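Local coordinates for protein beta-lactamase II (Erythrobacter litoralis, PDB 6V72) that probably hydrolyses beta-lactam antibiotics to substituted beta-amino acids with the help of zinc, as a class B metallo-beta-lactamase, at residues H118-E123 and H165-I170; I63-A68 and A154-Y159; A204-V209 and R237-A242; P217-I222 and E230-I235. All coordinates share one frame; numbering follows the deposited sequence. Where two conformers were deposited one is given.

Contact 1 (H118-E123 and H165-I170)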
loop_
_atom_site.group_PDB
_atom_site.type_symbol
_atom_site.label_atom_id
_atom_site.label_comp_id
_atom_site.label_asym_id
_atom_site.label_seq_id
_atom_site.Cartn_x
_atom_site.Cartn_y
_atom_site.Cartn_z
ATOM N N HIS A 118 -9.552 -8.122 20.677
ATOM C CA HIS A 118 -10.713 -8.677 19.997
ATOM C C HIS A 118 -10.629 -10.206 20.010
ATOM O O HIS A 118 -9.546 -10.763 19.791
ATOM C CB HIS A 118 -10.759 -8.151 18.559
ATOM C CG HIS A 118 -12.033 -8.479 17.844
ATOM N ND1 HIS A 118 -12.351 -9.757 17.430
ATOM C CD2 HIS A 118 -13.081 -7.691 17.487
ATOM C CE1 HIS A 118 -13.542 -9.741 16.855
ATOM N NE2 HIS A 118 -14.001 -8.501 16.870
ATOM N N PRO A 119 -11.746 -10.923 20.233
ATOM C CA PRO A 119 -11.659 -12.391 20.378
ATOM C C PRO A 119 -11.140 -13.108 19.154
ATOM O O PRO A 119 -10.620 -14.228 19.285
ATOM C CB PRO A 119 -13.106 -12.820 20.677
ATOM C CG PRO A 119 -13.945 -11.638 20.404
ATOM C CD PRO A 119 -13.091 -10.419 20.542
ATOM N N LEU A 120 -11.307 -12.542 17.959
ATOM C CA LEU A 120 -10.908 -13.279 16.773
ATOM C C LEU A 120 -9.564 -12.815 16.246
ATOM O O LEU A 120 -9.070 -13.371 15.260
ATOM C CB LEU A 120 -11.997 -13.196 15.689
ATOM C CG LEU A 120 -13.364 -13.768 16.084
ATOM C CD1 LEU A 120 -14.366 -13.734 14.908
ATOM C CD2 LEU A 120 -13.225 -15.196 16.677
ATOM N N SER A 121 -8.936 -11.840 16.892
ATOM C CA SER A 121 -7.626 -11.404 16.445
ATOM C C SER A 121 -6.618 -12.526 16.659
ATOM O O SER A 121 -6.652 -13.221 17.676
ATOM C CB SER A 121 -7.195 -10.145 17.192
ATOM O OG SER A 121 -7.094 -10.400 18.577
ATOM N N ASN A 122 -5.738 -12.711 15.674
ATOM C CA ASN A 122 -4.699 -13.747 15.694
ATOM C C ASN A 122 -5.271 -15.163 15.808
ATOM O O ASN A 122 -4.645 -16.056 16.396
ATOM C CB ASN A 122 -3.670 -13.490 16.800
ATOM C CG ASN A 122 -2.340 -13.014 16.249
ATOM O OD1 ASN A 122 -2.003 -13.279 15.092
ATOM N ND2 ASN A 122 -1.583 -12.296 17.069
ATOM N N GLU A 123 -6.442 -15.379 15.223
ATOM C CA GLU A 123 -7.020 -16.713 15.090
ATOM C C GLU A 123 -6.005 -17.736 14.571
ATOM O O GLU A 123 -5.911 -18.860 15.089
ATOM C CB GLU A 123 -8.240 -16.669 14.153
ATOM C CG GLU A 123 -9.511 -17.074 14.807
ATOM C CD GLU A 123 -10.602 -17.401 13.809
ATOM O OE1 GLU A 123 -11.032 -16.508 13.035
ATOM O OE2 GLU A 123 -11.052 -18.563 13.804
ATOM N N HIS A 165 -8.630 -2.225 8.112
ATOM C CA HIS A 165 -7.227 -2.557 7.873
ATOM C C HIS A 165 -6.979 -4.044 8.113
ATOM O O HIS A 165 -6.202 -4.694 7.383
ATOM C CB HIS A 165 -6.333 -1.699 8.760
ATOM C CG HIS A 165 -4.876 -2.030 8.666
ATOM N ND1 HIS A 165 -4.051 -1.479 7.711
ATOM C CD2 HIS A 165 -4.092 -2.832 9.426
ATOM C CE1 HIS A 165 -2.821 -1.940 7.875
ATOM N NE2 HIS A 165 -2.820 -2.767 8.908
ATOM N N THR A 166 -7.642 -4.599 9.124
ATOM C CA THR A 166 -7.773 -6.031 9.336
ATOM C C THR A 166 -9.223 -6.340 9.669
ATOM O O THR A 166 -10.008 -5.451 9.979
ATOM C CB THR A 166 -6.870 -6.536 10.464
ATOM O OG1 THR A 166 -7.269 -5.910 11.693
ATOM C CG2 THR A 166 -5.431 -6.214 10.179
ATOM N N ARG A 167 -9.563 -7.632 9.661
ATOM C CA ARG A 167 -10.936 -8.034 9.960
ATOM C C ARG A 167 -11.338 -7.624 11.366
ATOM O O ARG A 167 -12.499 -7.271 11.620
ATOM C CB ARG A 167 -11.094 -9.552 9.808
ATOM C CG ARG A 167 -12.554 -10.041 9.928
ATOM C CD ARG A 167 -12.671 -11.568 9.991
ATOM N NE ARG A 167 -11.986 -12.078 11.177
ATOM C CZ ARG A 167 -11.656 -13.351 11.386
ATOM N NH1 ARG A 167 -11.978 -14.288 10.486
ATOM N NH2 ARG A 167 -11.006 -13.678 12.508
ATOM N N ASP A 168 -10.399 -7.685 12.303
ATOM C CA ASP A 168 -10.750 -7.567 13.708
ATOM C C ASP A 168 -10.148 -6.320 14.359
ATOM O O ASP A 168 -10.080 -6.245 15.592
ATOM C CB ASP A 168 -10.327 -8.839 14.441
ATOM C CG ASP A 168 -10.902 -10.125 13.785
ATOM O OD1 ASP A 168 -12.133 -10.197 13.515
ATOM O OD2 ASP A 168 -10.112 -11.061 13.521
ATOM N N ASN A 169 -9.742 -5.322 13.570
ATOM C CA ASN A 169 -9.194 -4.106 14.170
ATOM C C ASN A 169 -10.209 -3.417 15.077
ATOM O O ASN A 169 -11.406 -3.390 14.785
ATOM C CB ASN A 169 -8.675 -3.137 13.080
ATOM C CG ASN A 169 -9.666 -2.836 11.947
ATOM O OD1 ASN A 169 -10.891 -2.938 12.093
ATOM N ND2 ASN A 169 -9.120 -2.410 10.832
ATOM N N ILE A 170 -9.728 -2.880 16.209
ATOM C CA ILE A 170 -10.595 -2.136 17.119
ATOM C C ILE A 170 -10.034 -0.734 17.352
ATOM O O ILE A 170 -8.924 -0.399 16.949
ATOM C CB ILE A 170 -10.825 -2.870 18.457
ATOM C CG1 ILE A 170 -9.507 -3.010 19.232
ATOM C CG2 ILE A 170 -11.483 -4.246 18.210
ATOM C CD1 ILE A 170 -9.707 -3.589 20.664
#

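Contact 2 (I63-A68 and A154-Y159)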
loop_
_atom_site.group_PDB
_atom_site.type_symbol
_atom_site.label_atom_id
_atom_site.label_comp_id
_atom_site.label_asym_id
_atom_site.label_seq_id
_atom_site.Cartn_x
_atom_site.Cartn_y
_atom_site.Cartn_z
ATOM N N ILE A 63 -3.191 2.348 32.037
ATOM C CA ILE A 63 -3.692 1.406 31.039
ATOM C C ILE A 63 -2.957 1.671 29.740
ATOM O O ILE A 63 -2.846 2.822 29.304
ATOM C CB ILE A 63 -5.209 1.540 30.840
ATOM C CG1 ILE A 63 -5.929 1.196 32.137
ATOM C CG2 ILE A 63 -5.681 0.634 29.723
ATOM C CD1 ILE A 63 -7.063 2.107 32.405
ATOM N N LEU A 64 -2.451 0.609 29.132
ATOM C CA LEU A 64 -1.644 0.691 27.918
ATOM C C LEU A 64 -2.503 0.375 26.699
ATOM O O LEU A 64 -3.242 -0.615 26.700
ATOM C CB LEU A 64 -0.472 -0.291 28.000
ATOM C CG LEU A 64 0.497 -0.340 26.806
ATOM C CD1 LEU A 64 1.198 0.970 26.631
ATOM C CD2 LEU A 64 1.482 -1.481 26.995
ATOM N N VAL A 65 -2.419 1.223 25.671
ATOM C CA VAL A 65 -3.011 0.925 24.368
ATOM C C VAL A 65 -1.862 0.669 23.409
ATOM O O VAL A 65 -1.092 1.586 23.109
ATOM C CB VAL A 65 -3.901 2.062 23.850
ATOM C CG1 VAL A 65 -4.430 1.678 22.443
ATOM C CG2 VAL A 65 -5.030 2.362 24.839
ATOM N N ASP A 66 -1.758 -0.579 22.942
ATOM C CA ASP A 66 -0.778 -1.085 21.978
ATOM C C ASP A 66 0.644 -1.152 22.529
ATOM O O ASP A 66 1.055 -0.358 23.388
ATOM C CB ASP A 66 -0.829 -0.288 20.666
ATOM C CG ASP A 66 -2.015 -0.708 19.806
ATOM O OD1 ASP A 66 -2.414 -1.890 19.916
ATOM O OD2 ASP A 66 -2.553 0.112 19.032
ATOM N N THR A 67 1.392 -2.131 22.043
ATOM C CA THR A 67 2.796 -2.237 22.382
ATOM C C THR A 67 3.621 -1.331 21.466
ATOM O O THR A 67 3.113 -0.735 20.509
ATOM C CB THR A 67 3.272 -3.684 22.261
ATOM O OG1 THR A 67 3.260 -4.077 20.888
ATOM C CG2 THR A 67 2.394 -4.642 23.088
ATOM N N ALA A 68 4.908 -1.216 21.777
ATOM C CA ALA A 68 5.850 -0.601 20.853
ATOM C C ALA A 68 6.237 -1.601 19.771
ATOM O O ALA A 68 5.735 -2.724 19.732
ATOM C CB ALA A 68 7.083 -0.113 21.606
ATOM N N ALA A 154 -11.576 1.032 31.414
ATOM C CA ALA A 154 -12.076 2.377 31.679
ATOM C C ALA A 154 -10.941 3.258 32.201
ATOM O O ALA A 154 -10.111 2.792 32.993
ATOM C CB ALA A 154 -13.219 2.315 32.702
ATOM N N PRO A 155 -10.881 4.543 31.808
ATOM C CA PRO A 155 -11.890 5.315 31.071
ATOM C C PRO A 155 -11.897 5.136 29.566
ATOM O O PRO A 155 -12.737 5.740 28.923
ATOM C CB PRO A 155 -11.533 6.760 31.417
ATOM C CG PRO A 155 -10.034 6.709 31.593
ATOM C CD PRO A 155 -9.801 5.404 32.324
ATOM N N LEU A 156 -10.998 4.328 29.016
ATOM C CA LEU A 156 -11.073 4.051 27.589
ATOM C C LEU A 156 -12.404 3.399 27.260
ATOM O O LEU A 156 -12.876 2.508 27.979
ATOM C CB LEU A 156 -9.936 3.131 27.150
ATOM C CG LEU A 156 -8.555 3.781 27.214
ATOM C CD1 LEU A 156 -7.506 2.692 27.215
ATOM C CD2 LEU A 156 -8.313 4.770 26.066
ATOM N N ARG A 157 -13.010 3.838 26.167
ATOM C CA ARG A 157 -14.190 3.179 25.629
ATOM C C ARG A 157 -13.762 2.426 24.382
ATOM O O ARG A 157 -13.235 3.026 23.438
ATOM C CB ARG A 157 -15.291 4.190 25.334
ATOM C CG ARG A 157 -15.755 4.925 26.593
ATOM C CD ARG A 157 -16.376 3.995 27.617
ATOM N NE ARG A 157 -17.119 4.761 28.619
ATOM C CZ ARG A 157 -16.791 4.849 29.909
ATOM N NH1 ARG A 157 -17.525 5.595 30.713
ATOM N NH2 ARG A 157 -15.756 4.181 30.402
ATOM N N LEU A 158 -13.948 1.116 24.396
ATOM C CA LEU A 158 -13.498 0.251 23.306
ATOM C C LEU A 158 -14.617 0.031 22.294
ATOM O O LEU A 158 -15.737 -0.318 22.678
ATOM C CB LEU A 158 -13.074 -1.105 23.857
ATOM C CG LEU A 158 -11.702 -1.256 24.481
ATOM C CD1 LEU A 158 -11.319 -0.119 25.363
ATOM C CD2 LEU A 158 -11.740 -2.564 25.249
ATOM N N TYR A 159 -14.299 0.191 21.008
ATOM C CA TYR A 159 -15.295 0.138 19.946
ATOM C C TYR A 159 -14.771 -0.688 18.777
ATOM O O TYR A 159 -13.694 -0.400 18.237
ATOM C CB TYR A 159 -15.648 1.557 19.465
ATOM C CG TYR A 159 -16.730 1.540 18.411
ATOM C CD1 TYR A 159 -18.042 1.231 18.740
ATOM C CD2 TYR A 159 -16.436 1.823 17.077
ATOM C CE1 TYR A 159 -19.029 1.206 17.773
ATOM C CE2 TYR A 159 -17.401 1.799 16.112
ATOM C CZ TYR A 159 -18.699 1.495 16.451
ATOM O OH TYR A 159 -19.679 1.483 15.461
#

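Contact 3 (A204-V209 and R237-A242). With CA (calcium ion), chain B.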
loop_
_atom_site.group_PDB
_atom_site.type_symbol
_atom_site.label_atom_id
_atom_site.label_comp_id
_atom_site.label_asym_id
_atom_site.label_seq_id
_atom_site.Cartn_x
_atom_site.Cartn_y
_atom_site.Cartn_z
ATOM N N ALA A 204 -15.634 -3.540 3.346
ATOM C CA ALA A 204 -16.229 -3.012 4.565
ATOM C C ALA A 204 -15.539 -1.758 5.064
ATOM O O ALA A 204 -16.117 -1.050 5.898
ATOM C CB ALA A 204 -16.201 -4.065 5.682
ATOM N N TYR A 205 -14.350 -1.453 4.529
ATOM C CA TYR A 205 -13.482 -0.437 5.125
ATOM C C TYR A 205 -14.205 0.897 5.276
ATOM O O TYR A 205 -14.180 1.514 6.352
ATOM C CB TYR A 205 -12.219 -0.289 4.270
ATOM C CG TYR A 205 -10.979 0.247 4.962
ATOM C CD1 TYR A 205 -11.000 1.434 5.690
ATOM C CD2 TYR A 205 -9.768 -0.423 4.837
ATOM C CE1 TYR A 205 -9.853 1.926 6.279
ATOM C CE2 TYR A 205 -8.626 0.041 5.432
ATOM C CZ TYR A 205 -8.667 1.208 6.163
ATOM O OH TYR A 205 -7.493 1.655 6.748
ATOM N N ALA A 206 -14.867 1.366 4.219
ATOM C CA ALA A 206 -15.477 2.687 4.306
ATOM C C ALA A 206 -16.575 2.741 5.370
ATOM O O ALA A 206 -16.642 3.702 6.146
ATOM C CB ALA A 206 -16.041 3.089 2.937
ATOM N N GLN A 207 -17.444 1.726 5.429
ATOM C CA GLN A 207 -18.481 1.751 6.450
ATOM C C GLN A 207 -17.884 1.644 7.847
ATOM O O GLN A 207 -18.386 2.263 8.785
ATOM C CB GLN A 207 -19.497 0.631 6.228
ATOM C CG GLN A 207 -20.676 0.697 7.190
ATOM C CD GLN A 207 -21.430 2.026 7.096
ATOM O OE1 GLN A 207 -21.709 2.542 5.993
ATOM N NE2 GLN A 207 -21.761 2.587 8.243
ATOM N N SER A 208 -16.817 0.860 8.011
ATOM C CA SER A 208 -16.188 0.789 9.328
ATOM C C SER A 208 -15.624 2.137 9.740
ATOM O O SER A 208 -15.704 2.518 10.913
ATOM C CB SER A 208 -15.105 -0.289 9.343
ATOM O OG SER A 208 -15.672 -1.556 8.980
ATOM N N VAL A 209 -15.068 2.892 8.795
ATOM C CA VAL A 209 -14.612 4.235 9.147
ATOM C C VAL A 209 -15.801 5.117 9.532
ATOM O O VAL A 209 -15.730 5.884 10.496
ATOM C CB VAL A 209 -13.791 4.849 7.994
ATOM C CG1 VAL A 209 -13.438 6.314 8.281
ATOM C CG2 VAL A 209 -12.515 4.065 7.787
ATOM N N ARG A 237 -10.249 12.017 5.235
ATOM C CA ARG A 237 -9.396 11.503 4.178
ATOM C C ARG A 237 -9.414 9.987 4.152
ATOM O O ARG A 237 -9.486 9.396 3.075
ATOM C CB ARG A 237 -7.964 12.020 4.330
ATOM C CG ARG A 237 -6.977 11.443 3.328
ATOM C CD ARG A 237 -7.333 11.762 1.876
ATOM N NE ARG A 237 -7.536 13.184 1.619
ATOM C CZ ARG A 237 -6.561 14.039 1.301
ATOM N NH1 ARG A 237 -6.840 15.328 1.074
ATOM N NH2 ARG A 237 -5.298 13.614 1.217
ATOM N N THR A 238 -9.314 9.338 5.321
ATOM C CA THR A 238 -9.359 7.881 5.337
ATOM C C THR A 238 -10.646 7.364 4.702
ATOM O O THR A 238 -10.615 6.419 3.907
ATOM C CB THR A 238 -9.218 7.352 6.769
ATOM O OG1 THR A 238 -7.973 7.833 7.309
ATOM C CG2 THR A 238 -9.252 5.799 6.764
ATOM N N LEU A 239 -11.779 7.985 5.039
ATOM C CA LEU A 239 -13.062 7.602 4.461
ATOM C C LEU A 239 -13.055 7.779 2.945
ATOM O O LEU A 239 -13.493 6.892 2.198
ATOM C CB LEU A 239 -14.173 8.456 5.085
ATOM C CG LEU A 239 -15.584 8.136 4.613
ATOM C CD1 LEU A 239 -15.883 6.620 4.709
ATOM C CD2 LEU A 239 -16.565 8.944 5.429
ATOM N N ASP A 240 -12.559 8.924 2.473
ATOM C CA ASP A 240 -12.509 9.144 1.029
ATOM C C ASP A 240 -11.678 8.061 0.343
ATOM O O ASP A 240 -12.064 7.536 -0.713
ATOM C CB ASP A 240 -11.915 10.515 0.719
ATOM C CG ASP A 240 -12.972 11.609 0.502
ATOM O OD1 ASP A 240 -14.126 11.300 0.100
ATOM O OD2 ASP A 240 -12.624 12.793 0.705
ATOM N N LEU A 241 -10.518 7.727 0.913
ATOM C CA LEU A 241 -9.690 6.686 0.310
ATOM C C LEU A 241 -10.406 5.342 0.330
ATOM O O LEU A 241 -10.349 4.580 -0.645
ATOM C CB LEU A 241 -8.352 6.575 1.044
ATOM C CG LEU A 241 -7.421 7.769 0.890
ATOM C CD1 LEU A 241 -6.251 7.635 1.867
ATOM C CD2 LEU A 241 -6.926 7.860 -0.565
ATOM N N ALA A 242 -11.067 5.028 1.449
ATOM C CA ALA A 242 -11.755 3.746 1.572
ATOM C C ALA A 242 -12.924 3.640 0.601
ATOM O O ALA A 242 -13.237 2.535 0.129
ATOM C CB ALA A 242 -12.232 3.552 3.017
HETATM CA CA CA B . -15.648 10.297 -1.355
HETATM O O HOH W 1 -14.691 0.312 1.441
HETATM O O HOH W 2 -13.800 8.962 -2.169
#

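Contact 4 (P217-I222 and E230-I235)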
loop_
_atom_site.group_PDB
_atom_site.type_symbol
_atom_site.label_atom_id
_atom_site.label_comp_id
_atom_site.label_asym_id
_atom_site.label_seq_id
_atom_site.Cartn_x
_atom_site.Cartn_y
_atom_site.Cartn_z
ATOM N N PRO A 217 -18.248 10.956 17.912
ATOM C CA PRO A 217 -18.638 12.018 16.966
ATOM C C PRO A 217 -18.125 13.397 17.314
ATOM O O PRO A 217 -18.117 14.263 16.433
ATOM C CB PRO A 217 -20.176 11.989 17.018
ATOM C CG PRO A 217 -20.490 11.527 18.429
ATOM C CD PRO A 217 -19.380 10.518 18.758
ATOM N N ASP A 218 -17.702 13.636 18.551
ATOM C CA ASP A 218 -17.346 14.981 18.983
ATOM C C ASP A 218 -15.847 15.177 19.150
ATOM O O ASP A 218 -15.397 16.326 19.216
ATOM C CB ASP A 218 -18.055 15.318 20.306
ATOM C CG ASP A 218 -19.567 15.185 20.202
ATOM O OD1 ASP A 218 -20.129 15.676 19.206
ATOM O OD2 ASP A 218 -20.199 14.579 21.100
ATOM N N ALA A 219 -15.069 14.094 19.183
ATOM C CA ALA A 219 -13.639 14.197 19.441
ATOM C C ALA A 219 -12.940 15.000 18.348
ATOM O O ALA A 219 -13.045 14.679 17.164
ATOM C CB ALA A 219 -13.028 12.793 19.531
ATOM N N ARG A 220 -12.196 16.031 18.747
ATOM C CA ARG A 220 -11.439 16.819 17.786
ATOM C C ARG A 220 -9.965 16.446 17.748
ATOM O O ARG A 220 -9.237 16.956 16.899
ATOM C CB ARG A 220 -11.588 18.317 18.080
ATOM C CG ARG A 220 -12.972 18.839 17.759
ATOM C CD ARG A 220 -13.067 20.359 17.908
ATOM N NE ARG A 220 -12.582 21.088 16.734
ATOM C CZ ARG A 220 -13.299 21.306 15.629
ATOM N NH1 ARG A 220 -12.770 21.992 14.621
ATOM N NH2 ARG A 220 -14.544 20.842 15.525
ATOM N N THR A 221 -9.502 15.572 18.629
ATOM C CA THR A 221 -8.136 15.076 18.561
ATOM C C THR A 221 -8.211 13.621 18.112
ATOM O O THR A 221 -8.716 12.769 18.848
ATOM C CB THR A 221 -7.422 15.199 19.904
ATOM O OG1 THR A 221 -7.281 16.585 20.242
ATOM C CG2 THR A 221 -6.046 14.578 19.833
ATOM N N ILE A 222 -7.732 13.348 16.904
ATOM C CA ILE A 222 -7.708 12.002 16.356
ATOM C C ILE A 222 -6.264 11.523 16.328
ATOM O O ILE A 222 -5.399 12.145 15.704
ATOM C CB ILE A 222 -8.340 11.937 14.959
ATOM C CG1 ILE A 222 -9.746 12.538 14.985
ATOM C CG2 ILE A 222 -8.336 10.470 14.448
ATOM C CD1 ILE A 222 -10.693 11.873 15.986
ATOM N N GLU A 230 -3.914 14.599 14.910
ATOM C CA GLU A 230 -4.414 15.760 14.196
ATOM C C GLU A 230 -5.908 15.840 14.457
ATOM O O GLU A 230 -6.400 15.304 15.455
ATOM C CB GLU A 230 -4.036 15.662 12.709
ATOM C CG GLU A 230 -4.659 14.485 11.986
ATOM C CD GLU A 230 -4.397 14.549 10.491
ATOM O OE1 GLU A 230 -5.003 15.403 9.811
ATOM O OE2 GLU A 230 -3.568 13.756 10.004
ATOM N N GLY A 231 -6.636 16.525 13.584
ATOM C CA GLY A 231 -8.063 16.668 13.723
ATOM C C GLY A 231 -8.837 15.662 12.896
ATOM O O GLY A 231 -8.294 14.669 12.392
ATOM N N ARG A 232 -10.132 15.937 12.732
ATOM C CA ARG A 232 -10.991 14.962 12.071
ATOM C C ARG A 232 -10.751 14.864 10.570
ATOM O O ARG A 232 -11.323 13.974 9.932
ATOM C CB ARG A 232 -12.458 15.268 12.374
ATOM C CG ARG A 232 -12.791 15.129 13.850
ATOM C CD ARG A 232 -14.276 15.211 14.131
ATOM N NE ARG A 232 -15.079 14.059 13.718
ATOM C CZ ARG A 232 -15.358 13.026 14.503
ATOM N NH1 ARG A 232 -16.145 12.043 14.061
ATOM N NH2 ARG A 232 -14.839 12.964 15.727
ATOM N N LYS A 233 -9.918 15.732 9.986
ATOM C CA LYS A 233 -9.532 15.531 8.592
ATOM C C LYS A 233 -8.934 14.147 8.361
ATOM O O LYS A 233 -9.075 13.592 7.268
ATOM C CB LYS A 233 -8.546 16.609 8.138
ATOM C CG LYS A 233 -8.392 16.636 6.609
ATOM C CD LYS A 233 -7.251 17.516 6.139
ATOM C CE LYS A 233 -7.437 17.894 4.674
ATOM N NZ LYS A 233 -6.420 18.882 4.221
ATOM N N ALA A 234 -8.283 13.556 9.373
ATOM C CA ALA A 234 -7.769 12.199 9.213
ATOM C C ALA A 234 -8.896 11.213 8.940
ATOM O O ALA A 234 -8.748 10.304 8.113
ATOM C CB ALA A 234 -6.997 11.771 10.472
ATOM N N ILE A 235 -10.037 11.385 9.617
ATOM C CA ILE A 235 -11.193 10.532 9.345
ATOM C C ILE A 235 -11.726 10.796 7.947
ATOM O O ILE A 235 -12.043 9.863 7.197
ATOM C CB ILE A 235 -12.291 10.762 10.396
ATOM C CG1 ILE A 235 -11.793 10.424 11.800
ATOM C CG2 ILE A 235 -13.522 9.950 10.065
ATOM C CD1 ILE A 235 -12.837 10.769 12.878
#

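Contact 1 (H118-E123 and H165-I170)
With CG anti to its backbone N (chi1 -170°), His118 lays its imidazole against Asp168, whose own CG stands anti to its carbonyl carbon (chi1 -54°). The CB of Asp168 sits over one face of the ring, 3.9 Å from the His118 ring centroid, a CH-pi contact. A nearly straight in-plane bond from Leu120 N to His118 ND1, 3.0 Å, inside the type I turn His118-Ser121, helps to set the ring's rotation. At the ring edge lies the CG2 methyl of Ile170.

Arg167 starts extended and then bends at chi3 (62°), which swings its guanidinium back alongside the carboxylate of the next residue. It grips the Asp168 carboxylate side-on: NE reaches Asp168 OD1 at 3.0 Å, and NH2 reaches Asp168 OD2 at 2.9 Å on the syn lone pair. The same NH2 of Arg167 turns to Glu123 OE1 at 2.9 Å, meeting its anti lone pair, with the two flat groups nearly coplanar. One cation thus serves two carboxylates, probably easing the repulsion between them, while CB of Leu120 packs against Arg167 NH2 at 3.4 Å.

The contact joins the loop after strand 114-117 to the loop between strands 157-159 and 171-174, the latter carrying His165, a zinc-binding residue with no zinc bound in this chain. Tyr160 meets the His118 ring edge-to-face, and Phe139 and Ile137 of strand 135-139 pack on Ile170.

Contact 2 (I63-A68 and A154-Y159)
One methyl of Leu156 is the bump here, and two branched residues of strand 61-65 make the hollow that takes it. Ile63 and Val65, alternate residues of the strand, turn their side chains the same way, so CG2 of each faces the incoming leucine. The CD1 of Leu156 enters between them, 3.7 Å from Ile63 CG2 and 3.4 Å from Val65 CG2, the second tighter than usual for two methyls. Leu156 keeps CG anti to its carbonyl carbon (chi1 -69°), which sends the branch straight across the gap. Leu156 and Ile63 run alongside each other pointing opposite ways, while Val65 meets the leucine at a slant.

A second, smaller fit lies two residues before Val65, at Ile63. Ile63 has CG1 anti to its carbonyl carbon, and its chi2 of 139° is off the staggered positions. CD1 of Ile63 thereby comes up to Ala154 O at 3.2 Å and brushes the ring of Pro155, its CD at 4.3 Å. The peptide bond before Pro155 is cis, which turns the chain sharply just ahead of Leu156.

Strand 61-65 belongs to the large sheet and strand 157-159 to the four-stranded one; Val172 and Leu174 of strand 171-174 also touch Leu156. No hydrogen bond joins the two segments, and Ala154 O finds its polar partner in Asn58 ND2. Cohesion between the two sheets is therefore apolar at this point and depends on close shape fit.

Contact 3 (A204-V209 and R237-A242)
Two helices packed side by side and nearly antiparallel make this contact, the N-terminal turns of helix 205-215 against the last turns of helix 233-243. The axes of the short segments pass 8.4 Å apart, and their directions differ by 158°. Such closeness rests on small residues: Ala242 points its CB onto Ala206, 3.8 Å from Ala206 CB and 3.6 Å from Ala206 CA.

Around this alanine pair, larger groups fill in. Tyr205, with CG anti to its backbone N (chi1 -156°), brings CD1 to within 3.6 Å of Ala242 CB and CE1 near the CG2 methyl of Thr238; its hydroxyl is hydrogen-bonded to Met185 O. One turn on, Val209 divides its two methyls between neighbouring residues of the other helix, CG2 meeting Thr238 CG2 at 3.8 Å and CG1 meeting Leu239 CB at 3.9 Å. Leu239 is extended at chi1 (-178°), and its CD1 branch folds back to lie close to Ala206 O. Thr238 OG1 is bonded to Ala234 O and Lys187 N. A water accepts from Ala206 N and lies near Ala242 O, one of several acceptors competing for its protons.

On a side of helix 233-243 turned away from this interface, Asp240 OD1 binds a calcium ion at 2.3 Å, with Glu243 as the second protein ligand; a metal-bound water donates to Asp240 O. Met44 and Phe46 of the second subunit pack near this side. The pairing is a close, alanine-centred antiparallel helix packing, within the alpha/beta/beta/alpha sandwich of the metallo-beta-lactamases.

Contact 4 (P217-I222 and E230-I235)
Arg232 carries much of this contact through its shape. CG stands anti to the carbonyl carbon (chi1 -64°), the chain runs on extended and then bends at chi3 (72°), so the guanidinium is laid along residues 217-219. Arg232 NH2 donates to Ala219 O at 2.9 Å; the oxygen lies in the guanidinium plane and receives the bond on a lone pair. Over the centre of one face stands Pro217 O, 3.6 Å from Arg232 CZ; on the opposite face lies the CD1 methyl of Ile235. Phe216 O takes a further bond from Arg232 NH2, so two backbone carbonyls help to orient the guanidinium.

Ile222 is the apolar counterpart. With CG1 anti to its carbonyl carbon and chi2 at -57°, the side chain curls so that CD1 touches Ile235 CD1 at 3.9 Å, the two side chains crossing at about a right angle. CG1 of Ile222 rests against Gly231 O, and CG2 looks towards Ala234 CB.

Between these, the backbones pair once. Ile222 N donates to Glu230 O at 2.8 Å and Glu230 N to Ile222 O at 3.0 Å, both nearly straight, a single antiparallel hydrogen-bonded bridge. Beside it Gly231 CA makes a CH...O contact with Arg220 O at 3.4 Å. Glu230 sends its carboxylate elsewhere, with OE2 bonded to Gly189 N.

Val209, Phe212 and Ala213 of helix 205-215 also touch Ile235. The arrangement is that of an edge strand of the four-stranded sheet, 221-223, whose following loop returns to pair once with it before entering the C-terminal helix of the metallo-beta-lactamase sandwich.

In the fold
Along the chain, contacts 1 and 2 interlock, since their segments alternate, whereas contact 4 is nested inside the loop that contact 3 closes; contacts 1 and 2 both precede these two. Contacts 3 and 4 have centres about 14 Å apart, share helix 233-243 and touch through Val209 and Ile235. Contacts 2 and 4 reach opposite outer strands of the four-stranded sheet, 157-159 and 221-223, with centres about 18 Å apart. Contact 1 links to contact 2 through Ile170 on Tyr159 and to contact 3 through His165 on Tyr205, placing that zinc-binding residue against helix 205-215. Together they tie the two sheets, the C-terminal helices and an active-site loop.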